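Local coordinates for tube-forming protein in Mycobacterial Envelpe, TiME (Mycolicibacterium smegmatis, PDB 7CU9) that probably forms part of a tube across the mycobacterial outer envelope and may serve as a channel for protein secretion, at residues R97-R105 with A133-V141. Sequence-based numbering, arbitrary orientation.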
# COMPACT_ATOMS: atom_id res chain seq x y z
N ARG B 97 5.24 3.80 32.26
CA ARG B 97 3.87 3.81 32.82
C ARG B 97 2.88 4.13 31.69
O ARG B 97 1.82 3.50 31.65
CB ARG B 97 3.76 4.79 33.99
CG ARG B 97 4.45 4.30 35.25
CD ARG B 97 4.11 5.16 36.45
NE ARG B 97 4.64 6.52 36.37
CZ ARG B 97 5.87 6.89 36.71
NH1 ARG B 97 6.76 6.01 37.14
NH2 ARG B 97 6.21 8.17 36.61
N ALA B 98 3.21 5.06 30.80
CA ALA B 98 2.34 5.42 29.66
C ALA B 98 2.19 4.21 28.73
O ALA B 98 1.06 3.91 28.31
CB ALA B 98 2.87 6.63 28.94
N TYR B 99 3.29 3.52 28.44
CA TYR B 99 3.28 2.28 27.64
C TYR B 99 2.30 1.28 28.28
O TYR B 99 1.49 0.67 27.57
CB TYR B 99 4.69 1.70 27.50
CG TYR B 99 4.72 0.39 26.76
CD1 TYR B 99 4.54 0.36 25.38
CD2 TYR B 99 4.88 -0.81 27.42
CE1 TYR B 99 4.53 -0.83 24.68
CE2 TYR B 99 4.88 -2.01 26.74
CZ TYR B 99 4.71 -2.03 25.36
OH TYR B 99 4.70 -3.22 24.69
N HIS B 100 2.37 1.13 29.60
CA HIS B 100 1.52 0.15 30.33
C HIS B 100 0.06 0.61 30.39
O HIS B 100 -0.82 -0.26 30.49
CB HIS B 100 2.15 -0.22 31.67
CG HIS B 100 3.18 -1.27 31.49
ND1 HIS B 100 2.84 -2.61 31.34
CD2 HIS B 100 4.52 -1.21 31.33
CE1 HIS B 100 3.93 -3.31 31.12
NE2 HIS B 100 4.97 -2.48 31.12
N ARG B 101 -0.23 1.90 30.28
CA ARG B 101 -1.64 2.35 30.18
C ARG B 101 -2.23 1.88 28.84
O ARG B 101 -3.44 1.63 28.80
CB ARG B 101 -1.76 3.86 30.42
CG ARG B 101 -1.52 4.23 31.88
CD ARG B 101 -1.91 5.67 32.18
NE ARG B 101 -1.02 6.65 31.57
CZ ARG B 101 0.12 7.10 32.11
NH1 ARG B 101 0.55 6.66 33.27
NH2 ARG B 101 0.83 8.01 31.46
N VAL B 102 -1.41 1.73 27.80
CA VAL B 102 -1.88 1.10 26.53
C VAL B 102 -2.08 -0.40 26.76
O VAL B 102 -3.20 -0.90 26.55
CB VAL B 102 -0.92 1.34 25.35
CG1 VAL B 102 -1.40 0.61 24.11
CG2 VAL B 102 -0.75 2.83 25.06
N VAL B 103 -1.03 -1.11 27.17
CA VAL B 103 -0.98 -2.60 27.07
C VAL B 103 -1.73 -3.26 28.23
O VAL B 103 -2.33 -4.33 28.00
CB VAL B 103 0.46 -3.12 26.92
CG1 VAL B 103 1.12 -2.56 25.68
CG2 VAL B 103 1.31 -2.87 28.14
N ASP B 104 -1.73 -2.68 29.43
CA ASP B 104 -2.41 -3.30 30.60
C ASP B 104 -3.93 -3.20 30.42
O ASP B 104 -4.63 -4.15 30.83
CB ASP B 104 -2.00 -2.65 31.93
CG ASP B 104 -0.53 -2.80 32.28
OD1 ASP B 104 0.19 -3.49 31.54
OD2 ASP B 104 -0.12 -2.21 33.30
N ARG B 105 -4.43 -2.11 29.83
CA ARG B 105 -5.88 -1.78 29.86
C ARG B 105 -6.61 -2.41 28.66
O ARG B 105 -7.84 -2.27 28.60
CB ARG B 105 -6.06 -0.26 29.91
CG ARG B 105 -5.37 0.39 31.10
CD ARG B 105 -5.73 1.85 31.21
NE ARG B 105 -5.15 2.42 32.41
CZ ARG B 105 -5.24 3.70 32.76
NH1 ARG B 105 -5.89 4.56 31.99
NH2 ARG B 105 -4.68 4.11 33.88
N ALA B 133 1.51 -8.02 24.13
CA ALA B 133 2.48 -6.90 24.07
C ALA B 133 3.86 -7.41 24.49
O ALA B 133 3.93 -8.29 25.38
CB ALA B 133 2.01 -5.77 24.94
N GLY B 134 4.91 -6.87 23.87
CA GLY B 134 6.30 -7.04 24.31
C GLY B 134 6.63 -6.09 25.46
O GLY B 134 5.77 -5.34 25.92
N PRO B 135 7.88 -6.12 25.96
CA PRO B 135 8.32 -5.19 27.00
C PRO B 135 8.23 -3.71 26.60
O PRO B 135 7.99 -2.88 27.47
CB PRO B 135 9.79 -5.56 27.24
CG PRO B 135 9.92 -6.98 26.72
CD PRO B 135 8.92 -7.10 25.59
N ALA B 136 8.44 -3.41 25.32
CA ALA B 136 8.56 -2.02 24.82
C ALA B 136 7.96 -1.86 23.42
O ALA B 136 8.17 -0.80 22.81
CB ALA B 136 10.01 -1.60 24.85
N ASP B 137 7.23 -2.87 22.94
CA ASP B 137 6.63 -2.88 21.58
C ASP B 137 5.29 -3.60 21.66
O ASP B 137 5.28 -4.76 22.10
CB ASP B 137 7.55 -3.56 20.57
CG ASP B 137 8.87 -2.85 20.36
OD1 ASP B 137 9.77 -3.02 21.22
OD2 ASP B 137 8.99 -2.15 19.35
N ALA B 138 4.21 -2.95 21.25
CA ALA B 138 2.86 -3.53 21.21
C ALA B 138 2.23 -3.22 19.86
O ALA B 138 2.14 -2.03 19.50
CB ALA B 138 2.02 -3.02 22.36
N ASP B 139 1.83 -4.26 19.13
CA ASP B 139 1.20 -4.14 17.80
C ASP B 139 -0.21 -4.72 17.88
O ASP B 139 -0.44 -5.67 18.65
CB ASP B 139 2.01 -4.85 16.72
CG ASP B 139 3.38 -4.24 16.48
OD1 ASP B 139 3.69 -3.20 17.10
OD2 ASP B 139 4.14 -4.83 15.69
N TRP B 140 -1.12 -4.16 17.10
CA TRP B 140 -2.48 -4.72 16.96
C TRP B 140 -3.09 -4.23 15.66
O TRP B 140 -2.54 -3.29 15.05
CB TRP B 140 -3.34 -4.37 18.17
CG TRP B 140 -3.65 -2.91 18.30
CD1 TRP B 140 -4.68 -2.23 17.73
CD2 TRP B 140 -2.92 -1.95 19.09
NE1 TRP B 140 -4.65 -0.91 18.10
CE2 TRP B 140 -3.57 -0.71 18.93
CE3 TRP B 140 -1.79 -2.02 19.91
CZ2 TRP B 140 -3.14 0.45 19.57
CZ3 TRP B 140 -1.36 -0.87 20.54
CH2 TRP B 140 -2.02 0.34 20.37
N VAL B 141 -4.18 -4.87 15.28
CA VAL B 141 -4.93 -4.56 14.03
C VAL B 141 -6.40 -4.38 14.39
O VAL B 141 -6.89 -5.11 15.27
CB VAL B 141 -4.72 -5.66 12.99
CG1 VAL B 141 -5.47 -5.35 11.70
CG2 VAL B 141 -3.25 -5.90 12.71
O HOH W 1 7.64 -2.84 30.14
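Val103 CG1 sits against the adjoining methyls of Ala133 and Ala138, touching both, a tight apolar centre in which its distance to Ala133 CB is 3.4 Å. Here helix 92-103 packs across one face of the antiparallel sheet of the PknH-like extracellular domain; the axes of its segment 97-103 and of strand segment 137-141 approach to 9.8 Å, their directions 27° apart. Alanine suits both places, since its single methyl lets the helix sit close. The preceding residue, Val102, brings CG1 obliquely to CH2 and CZ3 of the Trp140 six-membered ring, 3.8 Å from CH2, the two side chains crossing at about a right angle; the large indole spans from Val102 to Trp49, on which it stacks, and gives its NE1 proton to Trp49 O.

Tyr99 carries the contact from core to loop. Val103 CG1 covers one face of its ring and Ala136 CA the other, each off-centre, the latter a CH-pi contact 4.2 Å from the ring centroid. With CG anti to the backbone N (chi1 177°), the long side chain reaches the turn before the strand, tied by Gly134 N to Asp137 O at 2.8 Å. Tyrosine suits this place: its faces serve apolar packing while its hydroxyl reaches loop backbone. Further out, His100 ND1 donates almost straight to Asp104 OD1, in the imidazole plane, which fixes the ring's rotation. A water within hydrogen-bonding distance of His100 NE2 and Pro135 O bridges them at the polar edge. The direct polar link is the phenol's: Tyr99 OH donates to Gly134 O at 2.7 Å, approaching from above the carbonyl plane, 49° out of it.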